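Local structure of flagellar regulatory protein C (Vibrio cholerae, 4QHS) at residues V34-G45 with R152-L161; E83-F94 with E137-K145. The protein probably hydrolyses ATP as a heptameric AAA+ activator of sigma-54 RNA polymerase, driving transcription of flagellar genes. One frame throughout, in Å; residues are numbered along the deposited sequence.

Contact 1. Residues V34-G45 with R152-L161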
loop_
_atom_site.group_PDB
_atom_site.type_symbol
_atom_site.label_atom_id
_atom_site.label_comp_id
_atom_site.label_asym_id
_atom_site.label_seq_id
_atom_site.Cartn_x
_atom_site.Cartn_y
_atom_site.Cartn_z
ATOM N N VAL A 34 -31.587 19.798 36.616
ATOM C CA VAL A 34 -31.132 20.180 35.265
ATOM C C VAL A 34 -32.279 20.357 34.318
ATOM O O VAL A 34 -32.254 21.251 33.465
ATOM C CB VAL A 34 -30.225 19.151 34.529
ATOM C CG1 VAL A 34 -28.868 19.758 34.196
ATOM C CG2 VAL A 34 -30.172 17.820 35.221
ATOM N N ALA A 35 -33.253 19.461 34.448
ATOM C CA ALA A 35 -34.345 19.377 33.488
ATOM C C ALA A 35 -35.004 20.735 33.336
ATOM O O ALA A 35 -35.305 21.154 32.232
ATOM C CB ALA A 35 -35.356 18.319 33.906
ATOM N N LYS A 36 -35.159 21.432 34.435
ATOM C CA LYS A 36 -35.763 22.726 34.408
ATOM C C LYS A 36 -34.962 23.742 33.626
ATOM O O LYS A 36 -35.480 24.762 33.258
ATOM C CB LYS A 36 -36.033 23.198 35.825
ATOM C CG LYS A 36 -37.236 22.543 36.430
ATOM C CD LYS A 36 -36.923 21.878 37.744
ATOM C CE LYS A 36 -37.825 22.374 38.869
ATOM N NZ LYS A 36 -37.168 23.398 39.723
ATOM N N THR A 37 -33.705 23.450 33.355
ATOM C CA THR A 37 -32.875 24.337 32.559
ATOM C C THR A 37 -32.639 23.851 31.140
ATOM O O THR A 37 -33.190 22.876 30.729
ATOM C CB THR A 37 -31.534 24.579 33.223
ATOM O OG1 THR A 37 -30.637 23.532 32.895
ATOM C CG2 THR A 37 -31.693 24.626 34.697
ATOM N N ASP A 38 -31.806 24.562 30.404
ATOM C CA ASP A 38 -31.501 24.230 29.036
ATOM C C ASP A 38 -30.121 23.630 28.880
ATOM O O ASP A 38 -29.661 23.422 27.793
ATOM C CB ASP A 38 -31.585 25.472 28.162
ATOM C CG ASP A 38 -32.865 25.549 27.368
ATOM O OD1 ASP A 38 -33.632 24.585 27.331
ATOM O OD2 ASP A 38 -33.115 26.591 26.768
ATOM N N ALA A 39 -29.468 23.342 29.983
ATOM C CA ALA A 39 -28.107 22.854 29.969
ATOM C C ALA A 39 -27.939 21.489 29.339
ATOM O O ALA A 39 -28.820 20.682 29.381
ATOM C CB ALA A 39 -27.568 22.830 31.341
ATOM N N ASN A 40 -26.767 21.257 28.779
ATOM C CA ASN A 40 -26.409 19.973 28.254
ATOM C C ASN A 40 -26.227 19.013 29.379
ATOM O O ASN A 40 -25.698 19.359 30.391
ATOM C CB ASN A 40 -25.117 20.030 27.491
ATOM C CG ASN A 40 -25.185 20.885 26.299
ATOM O OD1 ASN A 40 -26.182 20.979 25.632
ATOM N ND2 ASN A 40 -24.102 21.496 26.004
ATOM N N VAL A 41 -26.682 17.798 29.186
ATOM C CA VAL A 41 -26.605 16.772 30.222
ATOM C C VAL A 41 -25.888 15.525 29.718
ATOM O O VAL A 41 -26.285 14.934 28.701
ATOM C CB VAL A 41 -27.994 16.342 30.717
ATOM C CG1 VAL A 41 -27.831 15.260 31.764
ATOM C CG2 VAL A 41 -28.779 17.533 31.247
ATOM N N MET A 42 -24.837 15.140 30.423
ATOM C CA MET A 42 -24.098 13.920 30.116
ATOM C C MET A 42 -24.493 12.805 31.088
ATOM O O MET A 42 -24.341 12.957 32.294
ATOM C CB MET A 42 -22.592 14.168 30.195
ATOM C CG MET A 42 -21.757 12.927 29.908
ATOM S SD MET A 42 -21.862 12.361 28.199
ATOM C CE MET A 42 -21.292 13.853 27.385
ATOM N N ILE A 43 -25.004 11.695 30.569
ATOM C CA ILE A 43 -25.341 10.562 31.423
ATOM C C ILE A 43 -24.312 9.442 31.292
ATOM O O ILE A 43 -24.208 8.768 30.236
ATOM C CB ILE A 43 -26.733 9.992 31.103
ATOM C CG1 ILE A 43 -27.761 11.120 30.948
ATOM C CG2 ILE A 43 -27.149 8.998 32.185
ATOM C CD1 ILE A 43 -29.098 10.636 30.448
ATOM N N LEU A 44 -23.546 9.272 32.367
ATOM C CA LEU A 44 -22.477 8.282 32.454
ATOM C C LEU A 44 -23.006 6.982 33.063
ATOM O O LEU A 44 -24.114 6.945 33.607
ATOM C CB LEU A 44 -21.311 8.841 33.279
ATOM C CG LEU A 44 -20.822 10.201 32.764
ATOM C CD1 LEU A 44 -19.797 10.849 33.690
ATOM C CD2 LEU A 44 -20.257 10.053 31.362
ATOM N N GLY A 45 -22.217 5.920 32.973
ATOM C CA GLY A 45 -22.627 4.635 33.516
ATOM C C GLY A 45 -22.535 3.557 32.461
ATOM O O GLY A 45 -22.343 3.847 31.278
ATOM N N ARG A 152 -32.225 21.206 22.836
ATOM C CA ARG A 152 -31.594 20.806 24.081
ATOM C C ARG A 152 -30.838 19.512 23.838
ATOM O O ARG A 152 -31.374 18.564 23.250
ATOM C CB ARG A 152 -32.642 20.618 25.187
ATOM C CG ARG A 152 -32.124 20.795 26.612
ATOM C CD ARG A 152 -31.929 19.478 27.344
ATOM N NE ARG A 152 -31.341 19.698 28.669
ATOM C CZ ARG A 152 -32.035 19.887 29.790
ATOM N NH1 ARG A 152 -33.362 19.870 29.767
ATOM N NH2 ARG A 152 -31.399 20.086 30.944
ATOM N N VAL A 153 -29.596 19.465 24.287
ATOM C CA VAL A 153 -28.769 18.296 24.057
ATOM C C VAL A 153 -28.602 17.433 25.304
ATOM O O VAL A 153 -28.225 17.915 26.377
ATOM C CB VAL A 153 -27.384 18.692 23.550
ATOM C CG1 VAL A 153 -26.472 17.490 23.558
ATOM C CG2 VAL A 153 -27.498 19.281 22.154
ATOM N N LEU A 154 -28.913 16.157 25.142
ATOM C CA LEU A 154 -28.586 15.137 26.113
ATOM C C LEU A 154 -27.594 14.201 25.444
ATOM O O LEU A 154 -27.704 13.946 24.243
ATOM C CB LEU A 154 -29.834 14.369 26.578
ATOM C CG LEU A 154 -31.073 15.132 27.056
ATOM C CD1 LEU A 154 -32.143 14.144 27.442
ATOM C CD2 LEU A 154 -30.772 16.046 28.210
ATOM N N ALA A 155 -26.629 13.709 26.214
ATOM C CA ALA A 155 -25.673 12.715 25.724
ATOM C C ALA A 155 -25.448 11.609 26.744
ATOM O O ALA A 155 -25.701 11.796 27.933
ATOM C CB ALA A 155 -24.355 13.366 25.388
ATOM N N THR A 156 -24.956 10.466 26.266
ATOM C CA THR A 156 -24.481 9.394 27.133
ATOM C C THR A 156 -23.138 8.853 26.678
ATOM O O THR A 156 -22.789 8.909 25.498
ATOM C CB THR A 156 -25.450 8.196 27.186
ATOM O OG1 THR A 156 -25.329 7.442 25.976
ATOM C CG2 THR A 156 -26.898 8.665 27.358
ATOM N N SER A 157 -22.439 8.272 27.621
ATOM C CA SER A 157 -21.170 7.671 27.396
ATOM C C SER A 157 -20.973 6.563 28.381
ATOM O O SER A 157 -21.221 6.722 29.537
ATOM C CB SER A 157 -20.086 8.692 27.579
ATOM O OG SER A 157 -18.899 8.192 27.087
ATOM N N ASN A 158 -20.536 5.420 27.919
ATOM C CA ASN A 158 -20.250 4.363 28.838
ATOM C C ASN A 158 -18.787 4.331 29.223
ATOM O O ASN A 158 -18.315 3.398 29.796
ATOM C CB ASN A 158 -20.757 3.037 28.325
ATOM C CG ASN A 158 -19.933 2.484 27.219
ATOM O OD1 ASN A 158 -18.906 2.989 26.882
ATOM N ND2 ASN A 158 -20.392 1.430 26.657
ATOM N N ARG A 159 -18.077 5.395 28.932
ATOM C CA ARG A 159 -16.694 5.459 29.285
ATOM C C ARG A 159 -16.317 6.768 29.928
ATOM O O ARG A 159 -17.031 7.733 29.810
ATOM C CB ARG A 159 -15.826 5.181 28.075
ATOM C CG ARG A 159 -15.972 6.167 26.994
ATOM C CD ARG A 159 -15.332 5.704 25.737
ATOM N NE ARG A 159 -14.087 5.040 25.996
ATOM C CZ ARG A 159 -13.455 4.280 25.128
ATOM N NH1 ARG A 159 -13.967 4.090 23.921
ATOM N NH2 ARG A 159 -12.328 3.702 25.483
ATOM N N ASP A 160 -15.193 6.763 30.628
ATOM C CA ASP A 160 -14.644 7.925 31.299
ATOM C C ASP A 160 -14.153 8.858 30.252
ATOM O O ASP A 160 -13.196 8.566 29.601
ATOM C CB ASP A 160 -13.487 7.487 32.194
ATOM C CG ASP A 160 -12.813 8.629 32.923
ATOM O OD1 ASP A 160 -13.039 9.781 32.603
ATOM O OD2 ASP A 160 -12.029 8.368 33.831
ATOM N N LEU A 161 -14.825 9.983 30.091
ATOM C CA LEU A 161 -14.549 10.891 28.996
ATOM C C LEU A 161 -13.369 11.784 29.257
ATOM O O LEU A 161 -12.679 12.164 28.365
ATOM C CB LEU A 161 -15.769 11.746 28.677
ATOM C CG LEU A 161 -16.907 11.215 27.823
ATOM C CD1 LEU A 161 -17.906 12.302 27.620
ATOM C CD2 LEU A 161 -16.444 10.713 26.514
HETATM O O HOH W 1 -19.177 6.048 31.719
#
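Arg152 reaches the end of helix 23-35 and the turn after it, and bonds to carbonyls of both. Arg152 NH2 meets Val34 O at 2.9 Å, coming from above that carbonyl plane, and its NE gives a 2.8 Å bond to Ala39 O; weaker bonds run from NH1 to Ala35 O and from NH2 to Ala39 O. Thr37 O lies over one face of the guanidinium. Val34 O also takes Thr37 N and, on an in-plane lone pair, Thr37 OG1, which in turn accepts from Ala39 N in an ST turn. Three donors thus grip one carbonyl.

Beyond it, strands 41-44 and 152-157 run parallel at 22°, tightly paired in the middle, where Ile43 N lies 2.7 Å from Ala155 O. On one face of the sheet the Met42 chain bends twice (chi2 68°, chi3 58°), laying CE 3.7 Å from Ala155 CB and tip to tip against Leu161 CD1. On the other, Val41 and Leu154 lie side by side, Val41 CB 3.8 Å from Leu154 CD2; Leu154 and Ile43 touch helix 51-61 through Ser55 and Met54.

The outer bonds, Val41 N to Val153 O and Ser157 N to Ile43 O, are both 3.2 Å. The loose side is past Ser157, where a water accepts from Gly45 N at 3.3 Å and donates to Ser157 O. Asn158, exposed, only brushes Gly45 O through CA and CB; its ND2 bonds Ser47 OG. Lys51 NZ bonds the carbonyls of Ile43 and Gly45, and Thr156 OG1 is bonded to Asp116 OD1 and Glu117 N. This is the core of an AAA+ P-loop domain: the Walker A strand, leading into the phosphate-binding loop at Gly45, beside the strand whose end carries Asn158, probably the sensor-1 residue.

Contact 2. Residues E83-F94 with E137-K145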
loop_
_atom_site.group_PDB
_atom_site.type_symbol
_atom_site.label_atom_id
_atom_site.label_comp_id
_atom_site.label_asym_id
_atom_site.label_seq_id
_atom_site.Cartn_x
_atom_site.Cartn_y
_atom_site.Cartn_z
ATOM N N GLU A 83 -22.622 10.618 10.558
ATOM C CA GLU A 83 -22.495 12.030 10.229
ATOM C C GLU A 83 -23.632 12.486 9.313
ATOM O O GLU A 83 -24.213 13.560 9.519
ATOM C CB GLU A 83 -21.137 12.302 9.583
ATOM C CG GLU A 83 -20.932 13.715 9.119
ATOM C CD GLU A 83 -19.476 13.988 8.787
ATOM O OE1 GLU A 83 -18.591 13.533 9.548
ATOM O OE2 GLU A 83 -19.208 14.650 7.771
ATOM N N ALA A 84 -23.980 11.668 8.326
ATOM C CA ALA A 84 -25.081 12.038 7.432
ATOM C C ALA A 84 -26.418 12.092 8.183
ATOM O O ALA A 84 -27.251 12.974 7.943
ATOM C CB ALA A 84 -25.172 11.081 6.275
ATOM N N THR A 85 -26.625 11.148 9.091
ATOM C CA THR A 85 -27.869 11.103 9.845
ATOM C C THR A 85 -27.976 12.306 10.778
ATOM O O THR A 85 -29.011 12.958 10.847
ATOM C CB THR A 85 -27.973 9.827 10.657
ATOM O OG1 THR A 85 -26.820 9.729 11.491
ATOM C CG2 THR A 85 -27.971 8.647 9.739
ATOM N N LEU A 86 -26.888 12.621 11.465
ATOM C CA LEU A 86 -26.868 13.757 12.392
ATOM C C LEU A 86 -27.120 15.109 11.719
ATOM O O LEU A 86 -27.962 15.895 12.176
ATOM C CB LEU A 86 -25.525 13.809 13.131
ATOM C CG LEU A 86 -25.549 13.183 14.523
ATOM C CD1 LEU A 86 -24.157 13.213 15.154
ATOM C CD2 LEU A 86 -26.584 13.872 15.430
ATOM N N PHE A 87 -26.390 15.369 10.634
ATOM C CA PHE A 87 -26.392 16.681 9.995
ATOM C C PHE A 87 -27.298 16.766 8.780
ATOM O O PHE A 87 -27.667 17.859 8.351
ATOM C CB PHE A 87 -24.963 17.062 9.603
ATOM C CG PHE A 87 -24.069 17.231 10.780
ATOM C CD1 PHE A 87 -24.089 18.398 11.518
ATOM C CD2 PHE A 87 -23.235 16.209 11.183
ATOM C CE1 PHE A 87 -23.277 18.549 12.630
ATOM C CE2 PHE A 87 -22.419 16.360 12.291
ATOM C CZ PHE A 87 -22.442 17.528 13.013
ATOM N N GLY A 88 -27.664 15.618 8.225
ATOM C CA GLY A 88 -28.465 15.608 7.021
ATOM C C GLY A 88 -27.550 15.942 5.859
ATOM O O GLY A 88 -26.371 16.225 6.055
ATOM N N TYR A 89 -28.097 15.936 4.650
ATOM C CA TYR A 89 -27.289 16.127 3.464
ATOM C C TYR A 89 -28.135 16.576 2.288
ATOM O O TYR A 89 -29.364 16.459 2.292
ATOM C CB TYR A 89 -26.544 14.837 3.105
ATOM C CG TYR A 89 -27.429 13.603 3.064
ATOM C CD1 TYR A 89 -27.680 12.867 4.223
ATOM C CD2 TYR A 89 -28.019 13.180 1.874
ATOM C CE1 TYR A 89 -28.488 11.740 4.196
ATOM C CE2 TYR A 89 -28.833 12.054 1.839
ATOM C CZ TYR A 89 -29.060 11.336 3.004
ATOM O OH TYR A 89 -29.854 10.212 2.982
ATOM N N GLU A 90 -27.456 17.103 1.284
ATOM C CA GLU A 90 -28.098 17.455 0.036
ATOM C C GLU A 90 -27.791 16.372 -0.984
ATOM O O GLU A 90 -26.847 15.594 -0.815
ATOM C CB GLU A 90 -27.637 18.836 -0.430
ATOM C CG GLU A 90 -28.028 19.945 0.563
ATOM C CD GLU A 90 -29.539 20.188 0.628
ATOM O OE1 GLU A 90 -30.242 19.954 -0.379
ATOM O OE2 GLU A 90 -30.029 20.624 1.688
ATOM N N LYS A 91 -28.626 16.292 -2.012
ATOM C CA LYS A 91 -28.457 15.290 -3.045
ATOM C C LYS A 91 -27.041 15.425 -3.584
ATOM O O LYS A 91 -26.576 16.535 -3.827
ATOM C CB LYS A 91 -29.510 15.468 -4.150
ATOM C CG LYS A 91 -29.450 14.415 -5.249
ATOM C CD LYS A 91 -30.578 14.592 -6.274
ATOM C CE LYS A 91 -30.528 13.490 -7.335
ATOM N NZ LYS A 91 -31.531 13.660 -8.424
ATOM N N GLY A 92 -26.338 14.304 -3.703
ATOM C CA GLY A 92 -24.981 14.302 -4.224
ATOM C C GLY A 92 -23.876 14.596 -3.212
ATOM O O GLY A 92 -22.714 14.642 -3.594
ATOM N N ALA A 93 -24.186 14.771 -1.940
ATOM C CA ALA A 93 -23.158 15.130 -0.979
ATOM C C ALA A 93 -22.088 14.076 -0.824
ATOM O O ALA A 93 -20.954 14.372 -0.599
ATOM C CB ALA A 93 -23.751 15.454 0.342
ATOM N N PHE A 94 -22.479 12.835 -0.940
ATOM C CA PHE A 94 -21.541 11.768 -0.913
ATOM C C PHE A 94 -22.091 10.771 -1.877
ATOM O O PHE A 94 -23.164 10.947 -2.384
ATOM C CB PHE A 94 -21.436 11.182 0.480
ATOM C CG PHE A 94 -22.741 10.938 1.131
ATOM C CD1 PHE A 94 -23.335 11.901 1.897
ATOM C CD2 PHE A 94 -23.366 9.753 0.997
ATOM C CE1 PHE A 94 -24.521 11.671 2.497
ATOM C CE2 PHE A 94 -24.530 9.533 1.605
ATOM C CZ PHE A 94 -25.113 10.496 2.357
ATOM N N GLU A 137 -26.318 26.451 15.252
ATOM C CA GLU A 137 -26.649 26.382 13.838
ATOM C C GLU A 137 -26.100 25.077 13.288
ATOM O O GLU A 137 -25.085 24.565 13.774
ATOM C CB GLU A 137 -26.058 27.560 13.060
ATOM C CG GLU A 137 -26.766 28.879 13.282
ATOM C CD GLU A 137 -26.131 30.017 12.509
ATOM O OE1 GLU A 137 -25.086 29.784 11.861
ATOM O OE2 GLU A 137 -26.680 31.141 12.557
ATOM N N VAL A 138 -26.745 24.562 12.263
ATOM C CA VAL A 138 -26.280 23.375 11.607
ATOM C C VAL A 138 -26.319 23.512 10.109
ATOM O O VAL A 138 -27.013 24.326 9.581
ATOM C CB VAL A 138 -27.054 22.147 12.062
ATOM C CG1 VAL A 138 -28.488 22.284 11.736
ATOM C CG2 VAL A 138 -26.501 20.942 11.427
ATOM N N GLU A 139 -25.528 22.713 9.438
ATOM C CA GLU A 139 -25.440 22.724 8.010
ATOM C C GLU A 139 -25.521 21.321 7.546
ATOM O O GLU A 139 -24.947 20.469 8.137
ATOM C CB GLU A 139 -24.103 23.239 7.587
ATOM C CG GLU A 139 -24.131 24.582 7.046
ATOM C CD GLU A 139 -23.039 25.420 7.609
ATOM O OE1 GLU A 139 -22.801 25.339 8.828
ATOM O OE2 GLU A 139 -22.417 26.166 6.831
ATOM N N ARG A 140 -26.217 21.088 6.464
ATOM C CA ARG A 140 -26.320 19.759 5.928
ATOM C C ARG A 140 -25.072 19.445 5.148
ATOM O O ARG A 140 -24.431 20.340 4.664
ATOM C CB ARG A 140 -27.530 19.657 5.022
ATOM C CG ARG A 140 -28.840 19.454 5.722
ATOM C CD ARG A 140 -29.941 19.573 4.752
ATOM N NE ARG A 140 -31.245 19.493 5.357
ATOM C CZ ARG A 140 -32.368 19.456 4.670
ATOM N NH1 ARG A 140 -32.332 19.502 3.374
ATOM N NH2 ARG A 140 -33.514 19.384 5.277
ATOM N N LEU A 141 -24.750 18.166 5.020
ATOM C CA LEU A 141 -23.617 17.763 4.199
ATOM C C LEU A 141 -23.840 18.225 2.762
ATOM O O LEU A 141 -24.935 18.059 2.211
ATOM C CB LEU A 141 -23.406 16.243 4.235
ATOM C CG LEU A 141 -22.942 15.564 5.531
ATOM C CD1 LEU A 141 -22.701 14.076 5.279
ATOM C CD2 LEU A 141 -21.692 16.197 6.085
ATOM N N GLY A 142 -22.806 18.816 2.173
ATOM C CA GLY A 142 -22.859 19.261 0.794
ATOM C C GLY A 142 -23.712 20.498 0.613
ATOM O O GLY A 142 -24.308 20.694 -0.442
ATOM N N SER A 143 -23.782 21.323 1.652
ATOM C CA SER A 143 -24.512 22.591 1.591
ATOM C C SER A 143 -23.790 23.651 2.402
ATOM O O SER A 143 -23.065 23.330 3.340
ATOM C CB SER A 143 -25.941 22.424 2.112
ATOM O OG SER A 143 -26.494 23.676 2.509
ATOM N N ARG A 144 -23.963 24.905 2.084
ATOM C CA ARG A 144 -23.385 25.893 2.959
ATOM C C ARG A 144 -24.439 26.783 3.577
ATOM O O ARG A 144 -24.127 27.791 4.149
ATOM C CB ARG A 144 -22.242 26.657 2.290
ATOM C CG ARG A 144 -21.355 25.786 1.384
ATOM C CD ARG A 144 -19.956 25.457 1.970
ATOM N NE ARG A 144 -19.024 24.891 0.981
ATOM C CZ ARG A 144 -17.969 24.124 1.268
ATOM N NH1 ARG A 144 -17.683 23.807 2.517
ATOM N NH2 ARG A 144 -17.185 23.672 0.311
ATOM N N LYS A 145 -25.690 26.375 3.503
ATOM C CA LYS A 145 -26.725 27.076 4.236
ATOM C C LYS A 145 -26.771 26.571 5.674
ATOM O O LYS A 145 -26.835 25.369 5.920
ATOM C CB LYS A 145 -28.080 26.904 3.561
ATOM C CG LYS A 145 -29.101 27.914 4.016
ATOM C CD LYS A 145 -30.175 28.077 2.970
ATOM C CE LYS A 145 -30.955 26.798 2.817
ATOM N NZ LYS A 145 -31.647 26.480 4.095
#
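Leu141 is the main apolar plug, its two methyls parted between neighbours of helix 82-87: CD1 rests 3.8 Å from Ala84 CA, whereas CD2 meets the Glu83 side chain, which crosses it at about a right angle. Leu141 CB packs on Tyr89 CB at 3.6 Å and more loosely on Ala93 CB. Farther along, Val138 CG2 touches the edge of the Phe87 ring, 3.5 Å from CD1; with CG2 anti to the backbone N, this methyl is the branch turned to the ring.

Two backbone hydrogen bonds bridge the segments, Leu141 N to Gly88 O at 2.7 Å and Glu90 N to Leu141 O at 2.9 Å.

The charged contact is a salt bridge from Arg140 NH1 to Glu90 OE2, 3.1 Å long. Glu90, bent at chi2 (-68°), brings OE2 to the end of the extended Arg140 chain, which meets it from above the carboxylate plane. Arg140 NE has a second acidic partner, Glu106.

The contact joins the base of the GAFTGA loop, which in this family engages sigma-54, to the hairpin turn after 137-139. Helix 123-135 covers Phe87 through Leu125, Lys128 and Val132, strand 101-102 bonds to Tyr89 through Cys101, and strand 146-148 pairs with 137-139.

Overall arrangement
The centre of contact 1 is about 9 Å from the centre of the chain, that of contact 2 about 25 Å. The two contact centres are about 25 Å apart and their nearest atoms about 9 Å, without touching. Along the sequence contact 2 is nested inside the loop closed by contact 1: between strands 41-44 and 152-157 the chain makes the P-loop and helix 51-61, then the two sheet strands 69-73 and 112-116, with the 83-94 and 137-145 regions as excursions from that core. Contact 1 borders the nucleotide site, empty here; contact 2 lies at the base of the loops that, as in related activators, probably pass nucleotide-driven movement on to sigma-54.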